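Local coordinates for glycoside hydrolase family 31 (Trueperella pyogenes, PDB 5I0F), which breaks down cycloalternan as a family 31 glycoside hydrolase, passing through a covalent glycosyl-enzyme intermediate that is trapped in this structure, at residues A[416-430]-A[467-479]. Residues are numbered along the deposited sequence; the frame is centred on the assembly and turned at random.
Sequences VKEPDGTPYKNRGWW and DGGEHAWGSDLRY. With GLC (alpha-D-glucopyranose), chain B; BGC (beta-D-glucopyranose), chain C.
Tyr424 and Leu477 interlock between two loops of the family 31 TIM barrel: 467-479 follows barrel strand 463-466, whereas the loop holding 416-430 runs between helices 400-412 and 442-450. Leu477 is the bump, fitting between the Tyr424 ring and Val416. Its CD1 stands over one face of the ring, 4.1 Å from the centroid of Tyr424 and 20° off the normal, a CH-pi contact, and against Val416 CG1; its CD2 packs on Tyr424 CD1 at 3.7 Å. Val416 in turn lies over a face of Tyr479, whose hydroxyl bonds to Asn489. Tyr424 CG is anti to the backbone N (chi1 173°), which carries the ring across to 467-479; there its hydroxyl donates to His471 O at 2.7 Å, in the carbonyl plane, and accepts from Arg427 N.

A second fit forms where the six-membered end of Trp473 lies face-on against the bend at Arg427 and Gly428, with Gly428 N over that face. Trp473 CE3 touches Arg427 CB at 3.7 Å, CH2 lies 4.0 Å from Gly428 CA, and Trp429 CZ3 meets the indole at its edge, the two side chains crossing at about a right angle. The Arg427 guanidinium lies with one face over Trp473 O; its NH2 makes a salt bridge to Glu418 OE1, and its NH1 another to Glu10.

At the far end Lys417 and Arg478 form a single antiparallel hydrogen-bonded pair, and Arg478 NE bonds Pro419 O at 2.8 Å, nearly straight at 174°. Pro419 CG sits against the carboxylate of Asp476, which is salt-bridged to Arg7.

The other end is the active site. His471 CE1 approaches the six-membered part of Trp430, whose face bears on glucose O4. Trp429 NE1 donates to glucose O6. Asp467, directly after the barrel strand, carries the covalent glycosyl-enzyme intermediate, consistent with the family 31 nucleophile: its OD2 is bonded to C1 of the beta-glucosyl unit at 1.4 Å.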
ATOM      1  N   VAL A 416       4.995  -0.969  19.454  1.00 22.12           N
ATOM      2  CA  VAL A 416       3.676  -1.643  19.403  1.00 22.20           C
ATOM      3  C   VAL A 416       3.717  -2.885  20.325  1.00 23.61           C
ATOM      4  O   VAL A 416       4.701  -3.627  20.319  1.00 23.32           O
ATOM      5  CB  VAL A 416       3.261  -2.023  17.971  1.00 21.79           C
ATOM      6  CG1 VAL A 416       1.874  -2.665  17.954  1.00 21.92           C
ATOM      7  CG2 VAL A 416       3.261  -0.772  17.087  1.00 21.42           C
ATOM      8  N   LYS A 417       2.669  -3.085  21.126  1.00 24.78           N
ATOM      9  CA  LYS A 417       2.638  -4.178  22.101  1.00 26.56           C
ATOM     10  C   LYS A 417       1.595  -5.242  21.818  1.00 27.05           C
ATOM     11  O   LYS A 417       0.562  -4.960  21.257  1.00 26.30           O
ATOM     12  CB  LYS A 417       2.444  -3.587  23.495  1.00 27.79           C
ATOM     13  CG  LYS A 417       3.706  -2.878  23.934  1.00 28.91           C
ATOM     14  CD  LYS A 417       3.556  -2.062  25.198  1.00 31.12           C
ATOM     15  CE  LYS A 417       4.780  -1.180  25.353  1.00 32.35           C
ATOM     16  NZ  LYS A 417       4.975  -0.843  26.769  1.00 34.09           N
ATOM     17  N   GLU A 418       1.893  -6.480  22.205  1.00 29.00           N
ATOM     18  CA  GLU A 418       0.888  -7.547  22.266  1.00 30.60           C
ATOM     19  C   GLU A 418      -0.068  -7.244  23.460  1.00 32.83           C
ATOM     20  O   GLU A 418       0.274  -6.443  24.372  1.00 31.52           O
ATOM     21  CB  GLU A 418       1.541  -8.951  22.438  1.00 32.10           C
ATOM     22  CG  GLU A 418       2.722  -9.349  21.531  1.00 32.20           C
ATOM     23  CD  GLU A 418       2.407  -9.920  20.137  1.00 34.01           C
ATOM     24  OE1 GLU A 418       1.225 -10.014  19.735  1.00 32.99           O
ATOM     25  OE2 GLU A 418       3.416 -10.270  19.405  1.00 35.55           O
ATOM     26  N   PRO A 419      -1.256  -7.893  23.492  1.00 34.69           N
ATOM     27  CA  PRO A 419      -2.163  -7.649  24.631  1.00 36.79           C
ATOM     28  C   PRO A 419      -1.545  -7.850  26.017  1.00 37.51           C
ATOM     29  O   PRO A 419      -1.897  -7.103  26.915  1.00 39.97           O
ATOM     30  CB  PRO A 419      -3.352  -8.592  24.376  1.00 37.37           C
ATOM     31  CG  PRO A 419      -2.975  -9.429  23.212  1.00 36.17           C
ATOM     32  CD  PRO A 419      -1.876  -8.745  22.467  1.00 35.01           C
ATOM     33  N   ASP A 420      -0.580  -8.764  26.179  1.00 37.55           N
ATOM     34  CA  ASP A 420       0.127  -8.937  27.477  1.00 37.74           C
ATOM     35  C   ASP A 420       1.216  -7.906  27.832  1.00 36.88           C
ATOM     36  O   ASP A 420       1.886  -8.066  28.844  1.00 37.97           O
ATOM     37  CB  ASP A 420       0.723 -10.352  27.596  1.00 38.86           C
ATOM     38  CG  ASP A 420       1.937 -10.586  26.697  1.00 38.89           C
ATOM     39  OD1 ASP A 420       2.332  -9.700  25.886  1.00 37.61           O
ATOM     40  OD2 ASP A 420       2.490 -11.701  26.794  1.00 39.75           O
ATOM     41  N   GLY A 421       1.425  -6.887  26.998  1.00 34.93           N
ATOM     42  CA  GLY A 421       2.385  -5.816  27.301  1.00 33.35           C
ATOM     43  C   GLY A 421       3.780  -6.010  26.736  1.00 31.95           C
ATOM     44  O   GLY A 421       4.588  -5.088  26.786  1.00 32.29           O
ATOM     45  N   THR A 422       4.079  -7.195  26.202  1.00 30.25           N
ATOM     46  CA  THR A 422       5.400  -7.476  25.673  1.00 28.66           C
ATOM     47  C   THR A 422       5.428  -6.927  24.242  1.00 27.32           C
ATOM     48  O   THR A 422       4.370  -6.665  23.671  1.00 27.13           O
ATOM     49  CB  THR A 422       5.718  -8.979  25.693  1.00 28.92           C
ATOM     50  OG1 THR A 422       4.796  -9.688  24.858  1.00 28.63           O
ATOM     51  CG2 THR A 422       5.627  -9.523  27.118  1.00 30.17           C
ATOM     52  N   PRO A 423       6.622  -6.743  23.663  1.00 26.90           N
ATOM     53  CA  PRO A 423       6.635  -6.099  22.345  1.00 25.75           C
ATOM     54  C   PRO A 423       6.054  -6.963  21.228  1.00 25.61           C
ATOM     55  O   PRO A 423       6.305  -8.175  21.174  1.00 25.64           O
ATOM     56  CB  PRO A 423       8.121  -5.839  22.096  1.00 26.12           C
ATOM     57  CG  PRO A 423       8.748  -5.838  23.468  1.00 26.46           C
ATOM     58  CD  PRO A 423       7.993  -6.897  24.202  1.00 27.13           C
ATOM     59  N   TYR A 424       5.321  -6.325  20.311  1.00 24.70           N
ATOM     60  CA  TYR A 424       4.844  -7.001  19.110  1.00 24.35           C
ATOM     61  C   TYR A 424       6.049  -7.491  18.320  1.00 24.41           C
ATOM     62  O   TYR A 424       6.995  -6.730  18.096  1.00 24.69           O
ATOM     63  CB  TYR A 424       3.969  -6.064  18.244  1.00 23.72           C
ATOM     64  CG  TYR A 424       3.569  -6.655  16.880  1.00 22.51           C
ATOM     65  CD1 TYR A 424       2.694  -7.739  16.792  1.00 22.83           C
ATOM     66  CD2 TYR A 424       4.083  -6.122  15.678  1.00 22.27           C
ATOM     67  CE1 TYR A 424       2.315  -8.278  15.553  1.00 22.54           C
ATOM     68  CE2 TYR A 424       3.726  -6.654  14.437  1.00 21.64           C
ATOM     69  CZ  TYR A 424       2.848  -7.729  14.376  1.00 21.93           C
ATOM     70  OH  TYR A 424       2.511  -8.262  13.155  1.00 21.70           O
ATOM     71  N   LYS A 425       6.030  -8.760  17.930  1.00 25.22           N
ATOM     72  CA  LYS A 425       7.040  -9.319  17.021  1.00 26.35           C
ATOM     73  C   LYS A 425       6.396  -9.555  15.666  1.00 25.17           C
ATOM     74  O   LYS A 425       5.378 -10.254  15.578  1.00 24.31           O
ATOM     75  CB  LYS A 425       7.595 -10.633  17.552  1.00 28.39           C
ATOM     76  CG  LYS A 425       8.208 -10.541  18.934  1.00 31.51           C
ATOM     77  CD  LYS A 425       9.471  -9.704  18.915  1.00 33.33           C
ATOM     78  CE  LYS A 425      10.128  -9.636  20.294  1.00 36.32           C
ATOM     79  NZ  LYS A 425      10.307 -10.952  20.955  1.00 38.96           N
ATOM     80  N   ASN A 426       6.974  -8.972  14.611  1.00 23.96           N
ATOM     81  CA  ASN A 426       6.323  -8.978  13.302  1.00 23.40           C
ATOM     82  C   ASN A 426       5.921 -10.382  12.850  1.00 23.21           C
ATOM     83  O   ASN A 426       6.756 -11.276  12.831  1.00 23.37           O
ATOM     84  CB  ASN A 426       7.211  -8.298  12.251  1.00 22.78           C
ATOM     85  CG  ASN A 426       6.596  -8.293  10.876  1.00 22.34           C
ATOM     86  OD1 ASN A 426       5.371  -8.310  10.723  1.00 22.88           O
ATOM     87  ND2 ASN A 426       7.445  -8.256   9.854  1.00 21.86           N
ATOM     88  N   ARG A 427       4.632 -10.549  12.518  1.00 23.41           N
ATOM     89  CA  ARG A 427       4.068 -11.830  12.089  1.00 24.32           C
ATOM     90  C   ARG A 427       4.200 -12.111  10.598  1.00 24.92           C
ATOM     91  O   ARG A 427       3.904 -13.212  10.156  1.00 24.57           O
ATOM     92  CB  ARG A 427       2.594 -11.920  12.490  1.00 24.67           C
ATOM     93  CG  ARG A 427       2.405 -11.919  14.011  1.00 25.35           C
ATOM     94  CD  ARG A 427       0.932 -11.926  14.378  1.00 26.15           C
ATOM     95  NE  ARG A 427       0.701 -11.606  15.793  1.00 27.03           N
ATOM     96  CZ  ARG A 427      -0.499 -11.524  16.366  1.00 27.42           C
ATOM     97  NH1 ARG A 427      -1.609 -11.779  15.677  1.00 26.94           N
ATOM     98  NH2 ARG A 427      -0.589 -11.210  17.657  1.00 28.68           N
ATOM     99  N   GLY A 428       4.620 -11.102   9.844  1.00 25.65           N
ATOM    100  CA  GLY A 428       4.756 -11.192   8.420  1.00 26.26           C
ATOM    101  C   GLY A 428       5.988 -11.961   8.000  1.00 27.55           C
ATOM    102  O   GLY A 428       6.806 -12.400   8.815  1.00 26.75           O
ATOM    103  N   TRP A 429       6.110 -12.080   6.686  1.00 27.97           N
ATOM    104  CA  TRP A 429       7.165 -12.865   6.059  1.00 29.22           C
ATOM    105  C   TRP A 429       8.436 -12.020   5.861  1.00 28.21           C
ATOM    106  O   TRP A 429       9.532 -12.546   5.934  1.00 28.54           O
ATOM    107  CB  TRP A 429       6.669 -13.443   4.709  1.00 30.35           C
ATOM    108  CG  TRP A 429       6.128 -12.405   3.749  1.00 31.19           C
ATOM    109  CD1 TRP A 429       6.844 -11.681   2.839  1.00 31.83           C
ATOM    110  CD2 TRP A 429       4.759 -11.963   3.630  1.00 31.79           C
ATOM    111  NE1 TRP A 429       6.002 -10.809   2.152  1.00 31.99           N
ATOM    112  CE2 TRP A 429       4.722 -10.970   2.608  1.00 31.82           C
ATOM    113  CE3 TRP A 429       3.561 -12.312   4.278  1.00 32.66           C
ATOM    114  CZ2 TRP A 429       3.538 -10.311   2.228  1.00 31.84           C
ATOM    115  CZ3 TRP A 429       2.364 -11.663   3.881  1.00 32.95           C
ATOM    116  CH2 TRP A 429       2.374 -10.670   2.869  1.00 32.31           C
ATOM    117  N   TRP A 430       8.281 -10.717   5.635  1.00 26.25           N
ATOM    118  CA  TRP A 430       9.422  -9.807   5.407  1.00 26.07           C
ATOM    119  C   TRP A 430       9.829  -9.191   6.740  1.00 25.72           C
ATOM    120  O   TRP A 430       8.978  -8.648   7.442  1.00 25.38           O
ATOM    121  CB  TRP A 430       8.966  -8.723   4.442  1.00 25.81           C
ATOM    122  CG  TRP A 430      10.012  -7.864   3.796  1.00 25.40           C
ATOM    123  CD1 TRP A 430      11.213  -8.254   3.277  1.00 25.13           C
ATOM    124  CD2 TRP A 430       9.886  -6.466   3.524  1.00 24.71           C
ATOM    125  NE1 TRP A 430      11.863  -7.167   2.734  1.00 24.61           N
ATOM    126  CE2 TRP A 430      11.073  -6.058   2.869  1.00 24.68           C
ATOM    127  CE3 TRP A 430       8.895  -5.513   3.791  1.00 24.25           C
ATOM    128  CZ2 TRP A 430      11.290  -4.738   2.467  1.00 24.97           C
ATOM    129  CZ3 TRP A 430       9.099  -4.203   3.384  1.00 24.25           C
ATOM    130  CH2 TRP A 430      10.294  -3.821   2.733  1.00 24.30           C
ATOM    131  N   ASP A 467       9.305   2.965   3.052  1.00 16.05           N
ATOM    132  CA  ASP A 467       8.777   1.701   2.561  1.00 16.50           C
ATOM    133  C   ASP A 467       8.104   0.913   3.704  1.00 16.68           C
ATOM    134  O   ASP A 467       8.315   1.202   4.881  1.00 16.72           O
ATOM    135  CB  ASP A 467       9.956   0.902   1.959  1.00 17.31           C
ATOM    136  CG  ASP A 467       9.543  -0.211   1.014  1.00 18.33           C
ATOM    137  OD1 ASP A 467       8.358  -0.409   0.708  1.00 18.62           O
ATOM    138  OD2 ASP A 467      10.478  -0.915   0.525  1.00 21.20           O
ATOM    139  N   GLY A 468       7.288  -0.060   3.346  1.00 16.47           N
ATOM    140  CA  GLY A 468       6.549  -0.858   4.326  1.00 17.46           C
ATOM    141  C   GLY A 468       5.437  -0.119   5.062  1.00 17.76           C
ATOM    142  O   GLY A 468       4.807   0.771   4.516  1.00 17.64           O
ATOM    143  N   GLY A 469       5.169  -0.538   6.291  1.00 18.28           N
ATOM    144  CA  GLY A 469       4.099   0.017   7.124  1.00 18.62           C
ATOM    145  C   GLY A 469       2.860  -0.864   7.275  1.00 18.90           C
ATOM    146  O   GLY A 469       1.934  -0.494   8.019  1.00 18.94           O
ATOM    147  N   GLU A 470       2.858  -2.026   6.611  1.00 18.98           N
ATOM    148  CA  GLU A 470       1.699  -2.955   6.595  1.00 18.93           C
ATOM    149  C   GLU A 470       1.855  -4.095   7.599  1.00 19.41           C
ATOM    150  O   GLU A 470       1.072  -5.021   7.575  1.00 20.14           O
ATOM    151  CB  GLU A 470       1.513  -3.585   5.213  1.00 19.03           C
ATOM    152  CG  GLU A 470       1.690  -2.632   4.029  1.00 18.51           C
ATOM    153  CD  GLU A 470       3.120  -2.506   3.497  1.00 18.84           C
ATOM    154  OE1 GLU A 470       4.080  -3.114   4.056  1.00 18.95           O
ATOM    155  OE2 GLU A 470       3.298  -1.785   2.480  1.00 18.61           O
ATOM    156  N   HIS A 471       2.796  -3.998   8.532  1.00 19.09           N
ATOM    157  CA  HIS A 471       3.287  -5.175   9.260  1.00 19.42           C
ATOM    158  C   HIS A 471       2.458  -5.576  10.486  1.00 19.83           C
ATOM    159  O   HIS A 471       2.611  -6.696  11.002  1.00 20.36           O
ATOM    160  CB  HIS A 471       4.733  -4.925   9.710  1.00 19.61           C
ATOM    161  CG  HIS A 471       5.563  -4.220   8.679  1.00 19.30           C
ATOM    162  ND1 HIS A 471       5.977  -4.835   7.516  1.00 19.17           N
ATOM    163  CD2 HIS A 471       6.014  -2.949   8.617  1.00 19.03           C
ATOM    164  CE1 HIS A 471       6.654  -3.975   6.786  1.00 19.03           C
ATOM    165  NE2 HIS A 471       6.698  -2.825   7.434  1.00 18.76           N
ATOM    166  N   ALA A 472       1.596  -4.683  10.966  1.00 19.76           N
ATOM    167  CA  ALA A 472       0.864  -4.928  12.234  1.00 20.42           C
ATOM    168  C   ALA A 472      -0.353  -5.782  11.961  1.00 20.45           C
ATOM    169  O   ALA A 472      -1.276  -5.321  11.284  1.00 20.17           O
ATOM    170  CB  ALA A 472       0.429  -3.619  12.867  1.00 20.57           C
ATOM    171  N   TRP A 473      -0.351  -7.013  12.483  1.00 20.62           N
ATOM    172  CA  TRP A 473      -1.515  -7.884  12.449  1.00 20.72           C
ATOM    173  C   TRP A 473      -1.878  -8.242  13.887  1.00 21.60           C
ATOM    174  O   TRP A 473      -1.027  -8.681  14.651  1.00 21.79           O
ATOM    175  CB  TRP A 473      -1.229  -9.179  11.700  1.00 21.07           C
ATOM    176  CG  TRP A 473      -0.862  -9.092  10.243  1.00 20.24           C
ATOM    177  CD1 TRP A 473      -1.069  -8.044   9.375  1.00 20.89           C
ATOM    178  CD2 TRP A 473      -0.249 -10.121   9.481  1.00 20.29           C
ATOM    179  NE1 TRP A 473      -0.586  -8.366   8.123  1.00 20.35           N
ATOM    180  CE2 TRP A 473      -0.080  -9.640   8.168  1.00 20.31           C
ATOM    181  CE3 TRP A 473       0.186 -11.410   9.784  1.00 20.88           C
ATOM    182  CZ2 TRP A 473       0.494 -10.417   7.158  1.00 20.59           C
ATOM    183  CZ3 TRP A 473       0.759 -12.182   8.781  1.00 21.14           C
ATOM    184  CH2 TRP A 473       0.920 -11.673   7.486  1.00 20.70           C
ATOM    185  N   GLY A 474      -3.149  -8.090  14.241  1.00 22.06           N
ATOM    186  CA  GLY A 474      -3.634  -8.440  15.577  1.00 22.42           C
ATOM    187  C   GLY A 474      -4.642  -7.405  16.005  1.00 22.60           C
ATOM    188  O   GLY A 474      -4.295  -6.233  16.183  1.00 22.86           O
ATOM    189  N   SER A 475      -5.890  -7.820  16.168  1.00 22.74           N
ATOM    190  CA  SER A 475      -6.942  -6.890  16.554  1.00 23.49           C
ATOM    191  C   SER A 475      -6.732  -6.326  17.975  1.00 24.17           C
ATOM    192  O   SER A 475      -7.239  -5.248  18.281  1.00 23.52           O
ATOM    193  CB  SER A 475      -8.315  -7.586  16.452  1.00 24.50           C
ATOM    194  OG  SER A 475      -8.438  -8.535  17.503  1.00 25.96           O
ATOM    195  N   ASP A 476      -5.976  -7.044  18.814  1.00 25.32           N
ATOM    196  CA  ASP A 476      -5.807  -6.707  20.236  1.00 27.53           C
ATOM    197  C   ASP A 476      -4.426  -6.131  20.568  1.00 26.71           C
ATOM    198  O   ASP A 476      -4.089  -5.967  21.741  1.00 25.83           O
ATOM    199  CB  ASP A 476      -6.116  -7.907  21.141  1.00 31.00           C
ATOM    200  CG  ASP A 476      -5.518  -9.229  20.628  1.00 34.37           C
ATOM    201  OD1 ASP A 476      -4.862  -9.281  19.527  1.00 36.80           O
ATOM    202  OD2 ASP A 476      -5.755 -10.246  21.329  1.00 39.06           O
ATOM    203  N   LEU A 477      -3.643  -5.783  19.541  1.00 24.43           N
ATOM    204  CA  LEU A 477      -2.396  -5.055  19.757  1.00 24.38           C
ATOM    205  C   LEU A 477      -2.708  -3.739  20.492  1.00 24.44           C
ATOM    206  O   LEU A 477      -3.832  -3.272  20.436  1.00 24.26           O
ATOM    207  CB  LEU A 477      -1.676  -4.794  18.429  1.00 23.42           C
ATOM    208  CG  LEU A 477      -1.266  -6.007  17.573  1.00 23.17           C
ATOM    209  CD1 LEU A 477      -0.414  -5.540  16.398  1.00 22.41           C
ATOM    210  CD2 LEU A 477      -0.559  -7.085  18.363  1.00 23.81           C
ATOM    211  N   ARG A 478      -1.722  -3.176  21.189  1.00 25.03           N
ATOM    212  CA  ARG A 478      -1.893  -1.971  21.990  1.00 26.03           C
ATOM    213  C   ARG A 478      -0.960  -0.867  21.511  1.00 25.27           C
ATOM    214  O   ARG A 478       0.256  -1.077  21.351  1.00 24.45           O
ATOM    215  CB  ARG A 478      -1.582  -2.257  23.463  1.00 28.27           C
ATOM    216  CG  ARG A 478      -2.393  -3.390  24.069  1.00 31.13           C
ATOM    217  CD  ARG A 478      -2.049  -3.549  25.545  1.00 34.68           C
ATOM    218  NE  ARG A 478      -2.897  -4.542  26.231  1.00 37.32           N
ATOM    219  CZ  ARG A 478      -4.164  -4.343  26.613  1.00 39.30           C
ATOM    220  NH1 ARG A 478      -4.837  -5.325  27.218  1.00 41.89           N
ATOM    221  NH2 ARG A 478      -4.773  -3.183  26.401  1.00 40.54           N
ATOM    222  N   TYR A 479      -1.528   0.317  21.343  1.00 24.38           N
ATOM    223  CA  TYR A 479      -0.797   1.508  20.940  1.00 23.97           C
ATOM    224  C   TYR A 479      -0.862   2.536  22.069  1.00 25.26           C
ATOM    225  O   TYR A 479      -1.840   2.597  22.830  1.00 25.17           O
ATOM    226  CB  TYR A 479      -1.402   2.088  19.670  1.00 23.24           C
ATOM    227  CG  TYR A 479      -1.172   1.264  18.413  1.00 22.51           C
ATOM    228  CD1 TYR A 479      -1.997   0.191  18.081  1.00 22.54           C
ATOM    229  CD2 TYR A 479      -0.146   1.582  17.540  1.00 22.34           C
ATOM    230  CE1 TYR A 479      -1.779  -0.560  16.920  1.00 22.40           C
ATOM    231  CE2 TYR A 479       0.067   0.862  16.375  1.00 21.99           C
ATOM    232  CZ  TYR A 479      -0.753  -0.205  16.055  1.00 22.20           C
ATOM    233  OH  TYR A 479      -0.477  -0.898  14.887  1.00 22.33           O
TER
HETATM  234  C1  GLC B   2      10.685  -8.385  -1.793  1.00 25.41           C
HETATM  235  C2  GLC B   2      10.366  -6.999  -2.361  1.00 24.85           C
HETATM  236  C3  GLC B   2      10.008  -6.030  -1.241  1.00 24.05           C
HETATM  237  C4  GLC B   2       8.837  -6.587  -0.445  1.00 23.69           C
HETATM  238  C5  GLC B   2       9.263  -7.949   0.108  1.00 24.16           C
HETATM  239  C6  GLC B   2       8.189  -8.614   0.952  1.00 24.21           C
HETATM  240  O2  GLC B   2      11.485  -6.525  -3.115  1.00 23.26           O
HETATM  241  O3  GLC B   2       9.663  -4.755  -1.806  1.00 23.19           O
HETATM  242  O4  GLC B   2       8.466  -5.672   0.606  1.00 22.41           O
HETATM  243  O5  GLC B   2       9.615  -8.845  -0.964  1.00 25.23           O
HETATM  244  O6  GLC B   2       7.091  -9.081   0.154  1.00 24.36           O
HETATM  245  C2  BGC C   1       9.884  -1.735  -1.904  1.00 18.23           C
HETATM  246  C3  BGC C   1      10.903  -1.880  -3.049  1.00 17.77           C
HETATM  247  C4  BGC C   1      12.314  -1.874  -2.470  1.00 18.43           C
HETATM  248  C5  BGC C   1      12.470  -2.955  -1.388  1.00 19.02           C
HETATM  249  C6  BGC C   1      13.817  -2.780  -0.699  1.00 19.27           C
HETATM  250  C1  BGC C   1      10.361  -1.975  -0.448  1.00 19.92           C
HETATM  251  O2  BGC C   1       8.485  -1.919  -2.198  1.00 16.64           O
HETATM  252  O3  BGC C   1      10.727  -0.830  -4.004  1.00 17.48           O
HETATM  253  O4  BGC C   1      13.285  -2.080  -3.513  1.00 17.01           O
HETATM  254  O5  BGC C   1      11.420  -2.948  -0.388  1.00 19.44           O
HETATM  255  O6  BGC C   1      14.098  -3.894   0.155  1.00 19.74           O
HETATM  256  O   HOH W   1       6.370  -7.533   7.080  1.00 27.34           O
HETATM  257  O   HOH W   2      -2.498 -10.656  19.642  1.00 38.43           O